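Local coordinates for vanadium-dependent bromoperoxidase (Corallina officinalis, PDB 1QHB), which uses vanadate and hydrogen peroxide to oxidise bromide and brominate organic substrates, working as a dodecamer whose subunits each bind a calcium ion important for stability, at residues Pro153-Leu167 and Phe184-Phe198. Sequence-based numbering, arbitrary orientation.
Sequences PELIAEMAELYLMAL and FIRSAIERLNGLEWF
Glu-154 lies along one face of the Trp-197 indole, its CG 3.7 Å from the centroid of the six-membered ring in a CH-pi contact, with the carboxylate turned only 11° from the ring plane. The glutamate CG stands anti to the backbone N (chi1 -166°) and the chain runs on extended, so methylenes and carboxylate alike follow the indole to a salt bridge with Arg-213. Beside it the small Ala-157 lets the two backbones approach, its CB 3.5 Å from Trp-197 CB and 3.6 Å from Phe-198 CE2. With Trp-197 replaced by an alanine, the flank of Glu-154 would probably lose its cover and the carboxylate be freer to swing away from Arg-213. A water also bridges the two segments, donating to Pro-153 O and accepting from Trp-197 N.

Farther along, Ala-160 is small enough for Leu-195 CD1 to settle 3.5 Å from Ala-160 CB, and Leu-164 enters as a knob among Phe-184, Ala-188, Arg-191 and Leu-192, Leu-164 CD1 meeting Leu-192 CD2 tip to tip at 3.7 Å. Arg-191 NE is held by Ser-187 O (3.0 Å), and its guanidinium pairs with Asp-444. Helices 153-167 and 184-192 thus form an antiparallel pair at 172°, with the turn at 192-195 leading into helix 196-199; helices 432-437 and 439-456 pack beside this interface, touching Ile-156 and Ala-160, while helix 530-548 meets 153-167 through Leu-162 and Met-165.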
loop_
_atom_site.group_PDB
_atom_site.type_symbol
_atom_site.label_atom_id
_atom_site.label_comp_id
_atom_site.label_asym_id
_atom_site.label_seq_id
_atom_site.Cartn_x
_atom_site.Cartn_y
_atom_site.Cartn_z
ATOM N N PRO A 153 -20.562 -30.535 42.630
ATOM C CA PRO A 153 -21.529 -30.014 43.608
ATOM C C PRO A 153 -22.473 -29.056 42.901
ATOM O O PRO A 153 -23.700 -29.056 43.096
ATOM C CB PRO A 153 -20.658 -29.268 44.613
ATOM C CG PRO A 153 -19.339 -29.976 44.529
ATOM C CD PRO A 153 -19.160 -30.295 43.051
ATOM N N GLU A 154 -21.931 -28.190 42.027
ATOM C CA GLU A 154 -22.761 -27.266 41.285
ATOM C C GLU A 154 -23.955 -27.885 40.539
ATOM O O GLU A 154 -25.121 -27.429 40.554
ATOM C CB GLU A 154 -21.958 -26.475 40.271
ATOM C CG GLU A 154 -22.765 -25.277 39.747
ATOM C CD GLU A 154 -21.938 -24.266 38.970
ATOM O OE1 GLU A 154 -20.741 -24.543 38.727
ATOM O OE2 GLU A 154 -22.527 -23.234 38.660
ATOM N N LEU A 155 -23.687 -28.972 39.802
ATOM C CA LEU A 155 -24.719 -29.627 38.992
ATOM C C LEU A 155 -25.732 -30.283 39.912
ATOM O O LEU A 155 -26.966 -30.278 39.691
ATOM C CB LEU A 155 -24.026 -30.611 38.050
ATOM C CG LEU A 155 -24.813 -31.391 37.001
ATOM C CD1 LEU A 155 -25.439 -32.629 37.632
ATOM C CD2 LEU A 155 -25.916 -30.582 36.357
ATOM N N ILE A 156 -25.223 -30.873 41.005
ATOM C CA ILE A 156 -26.115 -31.480 41.992
ATOM C C ILE A 156 -27.137 -30.443 42.457
ATOM O O ILE A 156 -28.351 -30.699 42.418
ATOM C CB ILE A 156 -25.329 -32.060 43.165
ATOM C CG1 ILE A 156 -24.470 -33.237 42.688
ATOM C CG2 ILE A 156 -26.297 -32.495 44.269
ATOM C CD1 ILE A 156 -23.428 -33.619 43.716
ATOM N N ALA A 157 -26.646 -29.281 42.900
ATOM C CA ALA A 157 -27.550 -28.212 43.292
ATOM C C ALA A 157 -28.427 -27.730 42.148
ATOM O O ALA A 157 -29.524 -27.283 42.430
ATOM C CB ALA A 157 -26.732 -26.989 43.758
ATOM N N GLU A 158 -27.973 -27.608 40.905
ATOM C CA GLU A 158 -28.775 -27.180 39.793
ATOM C C GLU A 158 -29.909 -28.187 39.555
ATOM O O GLU A 158 -31.027 -27.717 39.255
ATOM C CB GLU A 158 -27.905 -27.117 38.519
ATOM C CG GLU A 158 -27.031 -25.831 38.560
ATOM C CD GLU A 158 -26.248 -25.610 37.299
ATOM O OE1 GLU A 158 -25.979 -26.555 36.502
ATOM O OE2 GLU A 158 -25.867 -24.447 37.051
ATOM N N MET A 159 -29.603 -29.492 39.586
ATOM C CA MET A 159 -30.656 -30.482 39.371
ATOM C C MET A 159 -31.677 -30.481 40.511
ATOM O O MET A 159 -32.884 -30.488 40.257
ATOM C CB MET A 159 -30.134 -31.895 39.172
ATOM C CG MET A 159 -29.471 -32.133 37.831
ATOM S SD MET A 159 -30.496 -31.649 36.437
ATOM C CE MET A 159 -31.788 -32.866 36.439
ATOM N N ALA A 160 -31.237 -30.349 41.753
ATOM C CA ALA A 160 -32.161 -30.302 42.904
ATOM C C ALA A 160 -33.136 -29.154 42.715
ATOM O O ALA A 160 -34.344 -29.322 42.851
ATOM C CB ALA A 160 -31.426 -30.078 44.218
ATOM N N GLU A 161 -32.555 -27.978 42.336
ATOM C CA GLU A 161 -33.421 -26.826 42.113
ATOM C C GLU A 161 -34.409 -27.044 40.998
ATOM O O GLU A 161 -35.570 -26.593 41.131
ATOM C CB GLU A 161 -32.549 -25.597 41.846
ATOM C CG GLU A 161 -33.347 -24.362 41.411
ATOM C CD GLU A 161 -32.429 -23.173 41.245
ATOM O OE1 GLU A 161 -31.546 -23.301 40.367
ATOM O OE2 GLU A 161 -32.620 -22.177 41.976
ATOM N N LEU A 162 -34.059 -27.717 39.915
ATOM C CA LEU A 162 -35.002 -27.948 38.811
ATOM C C LEU A 162 -36.073 -28.952 39.168
ATOM O O LEU A 162 -37.204 -28.844 38.625
ATOM C CB LEU A 162 -34.292 -28.502 37.557
ATOM C CG LEU A 162 -33.256 -27.614 36.887
ATOM C CD1 LEU A 162 -32.607 -28.275 35.683
ATOM C CD2 LEU A 162 -33.874 -26.289 36.497
ATOM N N TYR A 163 -35.728 -29.990 39.938
ATOM C CA TYR A 163 -36.774 -30.969 40.333
ATOM C C TYR A 163 -37.781 -30.291 41.261
ATOM O O TYR A 163 -39.001 -30.470 41.157
ATOM C CB TYR A 163 -36.150 -32.140 41.093
ATOM C CG TYR A 163 -35.667 -33.294 40.222
ATOM C CD1 TYR A 163 -36.554 -34.143 39.595
ATOM C CD2 TYR A 163 -34.328 -33.585 40.142
ATOM C CE1 TYR A 163 -36.144 -35.209 38.819
ATOM C CE2 TYR A 163 -33.878 -34.653 39.389
ATOM C CZ TYR A 163 -34.789 -35.436 38.729
ATOM O OH TYR A 163 -34.308 -36.477 37.972
ATOM N N LEU A 164 -37.354 -29.431 42.149
ATOM C CA LEU A 164 -38.255 -28.720 43.062
ATOM C C LEU A 164 -39.106 -27.706 42.321
ATOM O O LEU A 164 -40.289 -27.536 42.669
ATOM C CB LEU A 164 -37.498 -28.059 44.210
ATOM C CG LEU A 164 -36.900 -29.119 45.151
ATOM C CD1 LEU A 164 -35.750 -28.524 45.916
ATOM C CD2 LEU A 164 -37.991 -29.637 46.120
ATOM N N MET A 165 -38.565 -27.115 41.237
ATOM C CA MET A 165 -39.370 -26.190 40.463
ATOM C C MET A 165 -40.459 -26.995 39.762
ATOM O O MET A 165 -41.543 -26.490 39.633
ATOM C CB MET A 165 -38.592 -25.477 39.382
ATOM C CG MET A 165 -37.672 -24.399 39.934
ATOM S SD MET A 165 -36.589 -23.900 38.575
ATOM C CE MET A 165 -36.008 -22.338 39.251
ATOM N N ALA A 166 -40.109 -28.187 39.282
ATOM C CA ALA A 166 -41.117 -29.022 38.620
ATOM C C ALA A 166 -42.182 -29.466 39.622
ATOM O O ALA A 166 -43.361 -29.494 39.256
ATOM C CB ALA A 166 -40.408 -30.215 38.039
ATOM N N LEU A 167 -41.837 -29.796 40.874
ATOM C CA LEU A 167 -42.892 -30.212 41.812
ATOM C C LEU A 167 -43.692 -29.017 42.273
ATOM O O LEU A 167 -44.878 -29.143 42.602
ATOM C CB LEU A 167 -42.264 -30.924 43.015
ATOM C CG LEU A 167 -41.511 -32.222 42.764
ATOM C CD1 LEU A 167 -40.647 -32.598 43.961
ATOM C CD2 LEU A 167 -42.488 -33.355 42.447
ATOM N N PHE A 184 -44.354 -27.594 51.498
ATOM C CA PHE A 184 -43.488 -27.612 50.324
ATOM C C PHE A 184 -42.381 -26.563 50.392
ATOM O O PHE A 184 -41.198 -26.831 50.204
ATOM C CB PHE A 184 -44.347 -27.389 49.052
ATOM C CG PHE A 184 -43.453 -27.423 47.842
ATOM C CD1 PHE A 184 -43.142 -28.634 47.256
ATOM C CD2 PHE A 184 -42.892 -26.245 47.341
ATOM C CE1 PHE A 184 -42.300 -28.675 46.151
ATOM C CE2 PHE A 184 -42.037 -26.309 46.252
ATOM C CZ PHE A 184 -41.755 -27.535 45.662
ATOM N N ILE A 185 -42.671 -25.296 50.614
ATOM C CA ILE A 185 -41.639 -24.254 50.629
ATOM C C ILE A 185 -40.573 -24.555 51.643
ATOM O O ILE A 185 -39.363 -24.556 51.347
ATOM C CB ILE A 185 -42.263 -22.875 50.824
ATOM C CG1 ILE A 185 -43.180 -22.546 49.627
ATOM C CG2 ILE A 185 -41.254 -21.744 51.045
ATOM C CD1 ILE A 185 -42.436 -22.333 48.321
ATOM N N ARG A 186 -40.939 -24.897 52.879
ATOM C CA ARG A 186 -39.944 -25.156 53.931
ATOM C C ARG A 186 -39.081 -26.349 53.622
ATOM O O ARG A 186 -37.893 -26.413 53.904
ATOM C CB ARG A 186 -40.719 -25.345 55.229
ATOM C CG ARG A 186 -41.465 -24.117 55.704
ATOM C CD ARG A 186 -40.555 -23.052 56.302
ATOM N NE ARG A 186 -41.000 -22.663 57.639
ATOM C CZ ARG A 186 -40.255 -22.113 58.592
ATOM N NH1 ARG A 186 -38.963 -21.850 58.403
ATOM N NH2 ARG A 186 -40.801 -21.821 59.771
ATOM N N SER A 187 -39.651 -27.394 53.048
ATOM C CA SER A 187 -38.922 -28.604 52.673
ATOM C C SER A 187 -38.036 -28.328 51.478
ATOM O O SER A 187 -36.943 -28.889 51.377
ATOM C CB SER A 187 -39.941 -29.732 52.478
ATOM O OG SER A 187 -39.773 -30.357 51.237
ATOM N N ALA A 188 -38.411 -27.429 50.576
ATOM C CA ALA A 188 -37.623 -27.053 49.419
ATOM C C ALA A 188 -36.367 -26.348 49.899
ATOM O O ALA A 188 -35.276 -26.664 49.462
ATOM C CB ALA A 188 -38.338 -25.981 48.580
ATOM N N ILE A 189 -36.568 -25.375 50.794
ATOM C CA ILE A 189 -35.422 -24.601 51.262
ATOM C C ILE A 189 -34.422 -25.375 52.101
ATOM O O ILE A 189 -33.215 -25.131 52.157
ATOM C CB ILE A 189 -36.028 -23.424 52.052
ATOM C CG1 ILE A 189 -36.642 -22.425 51.046
ATOM C CG2 ILE A 189 -35.061 -22.701 52.958
ATOM C CD1 ILE A 189 -37.566 -21.432 51.758
ATOM N N GLU A 190 -34.889 -26.288 52.929
ATOM C CA GLU A 190 -34.029 -27.082 53.817
ATOM C C GLU A 190 -33.267 -28.110 52.999
ATOM O O GLU A 190 -32.127 -28.453 53.277
ATOM C CB GLU A 190 -34.995 -27.624 54.845
ATOM C CG GLU A 190 -34.494 -28.253 56.126
ATOM C CD GLU A 190 -35.706 -28.503 57.033
ATOM O OE1 GLU A 190 -36.567 -27.591 57.086
ATOM O OE2 GLU A 190 -35.806 -29.578 57.649
ATOM N N ARG A 191 -33.846 -28.656 51.948
ATOM C CA ARG A 191 -33.187 -29.644 51.097
ATOM C C ARG A 191 -32.116 -28.945 50.269
ATOM O O ARG A 191 -30.955 -29.369 50.312
ATOM C CB ARG A 191 -34.296 -30.394 50.339
ATOM C CG ARG A 191 -35.085 -31.205 51.397
ATOM C CD ARG A 191 -35.980 -32.282 50.802
ATOM N NE ARG A 191 -37.118 -31.657 50.136
ATOM C CZ ARG A 191 -38.107 -32.240 49.479
ATOM N NH1 ARG A 191 -38.122 -33.555 49.378
ATOM N NH2 ARG A 191 -39.070 -31.507 48.916
ATOM N N LEU A 192 -32.409 -27.745 49.736
ATOM C CA LEU A 192 -31.409 -27.023 48.975
ATOM C C LEU A 192 -30.335 -26.565 49.941
ATOM O O LEU A 192 -29.152 -26.702 49.567
ATOM C CB LEU A 192 -31.989 -25.843 48.208
ATOM C CG LEU A 192 -33.045 -26.187 47.137
ATOM C CD1 LEU A 192 -33.713 -24.901 46.705
ATOM C CD2 LEU A 192 -32.367 -26.912 45.981
ATOM N N ASN A 193 -30.698 -26.141 51.155
ATOM C CA ASN A 193 -29.659 -25.722 52.094
ATOM C C ASN A 193 -28.858 -26.899 52.666
ATOM O O ASN A 193 -27.851 -26.675 53.353
ATOM C CB ASN A 193 -30.168 -24.866 53.240
ATOM C CG ASN A 193 -30.486 -23.454 52.799
ATOM O OD1 ASN A 193 -29.856 -22.973 51.853
ATOM N ND2 ASN A 193 -31.429 -22.789 53.439
ATOM N N GLY A 194 -29.209 -28.125 52.346
ATOM C CA GLY A 194 -28.422 -29.258 52.743
ATOM C C GLY A 194 -27.384 -29.562 51.682
ATOM O O GLY A 194 -26.683 -30.525 51.880
ATOM N N LEU A 195 -27.306 -28.856 50.565
ATOM C CA LEU A 195 -26.337 -29.161 49.530
ATOM C C LEU A 195 -25.156 -28.224 49.652
ATOM O O LEU A 195 -25.248 -27.015 49.847
ATOM C CB LEU A 195 -26.955 -29.067 48.136
ATOM C CG LEU A 195 -28.241 -29.888 47.947
ATOM C CD1 LEU A 195 -28.857 -29.560 46.600
ATOM C CD2 LEU A 195 -27.893 -31.370 48.039
ATOM N N GLU A 196 -23.963 -28.785 49.504
ATOM C CA GLU A 196 -22.697 -28.072 49.600
ATOM C C GLU A 196 -22.609 -26.839 48.727
ATOM O O GLU A 196 -22.062 -25.820 49.181
ATOM C CB GLU A 196 -21.621 -29.098 49.223
ATOM C CG GLU A 196 -20.215 -28.531 49.159
ATOM C CD GLU A 196 -19.227 -29.557 48.614
ATOM O OE1 GLU A 196 -19.579 -30.723 48.313
ATOM O OE2 GLU A 196 -18.054 -29.147 48.509
ATOM N N TRP A 197 -23.107 -26.839 47.490
ATOM C CA TRP A 197 -23.047 -25.629 46.673
ATOM C C TRP A 197 -23.555 -24.408 47.426
ATOM O O TRP A 197 -22.940 -23.320 47.525
ATOM C CB TRP A 197 -23.864 -25.813 45.389
ATOM C CG TRP A 197 -23.656 -24.692 44.397
ATOM C CD1 TRP A 197 -24.602 -23.778 44.011
ATOM C CD2 TRP A 197 -22.462 -24.343 43.703
ATOM N NE1 TRP A 197 -24.056 -22.881 43.151
ATOM C CE2 TRP A 197 -22.740 -23.212 42.926
ATOM C CE3 TRP A 197 -21.173 -24.912 43.636
ATOM C CZ2 TRP A 197 -21.806 -22.605 42.070
ATOM C CZ3 TRP A 197 -20.237 -24.333 42.796
ATOM C CH2 TRP A 197 -20.559 -23.176 42.051
ATOM N N PHE A 198 -24.739 -24.566 48.058
ATOM C CA PHE A 198 -25.342 -23.460 48.779
ATOM C C PHE A 198 -24.853 -23.259 50.212
ATOM O O PHE A 198 -24.850 -22.108 50.666
ATOM C CB PHE A 198 -26.869 -23.636 48.827
ATOM C CG PHE A 198 -27.584 -23.696 47.505
ATOM C CD1 PHE A 198 -27.740 -22.568 46.717
ATOM C CD2 PHE A 198 -28.180 -24.862 47.072
ATOM C CE1 PHE A 198 -28.406 -22.595 45.506
ATOM C CE2 PHE A 198 -28.862 -24.936 45.867
ATOM C CZ PHE A 198 -28.972 -23.801 45.078
HETATM O O HOH W 1 -24.169 -29.553 45.960
#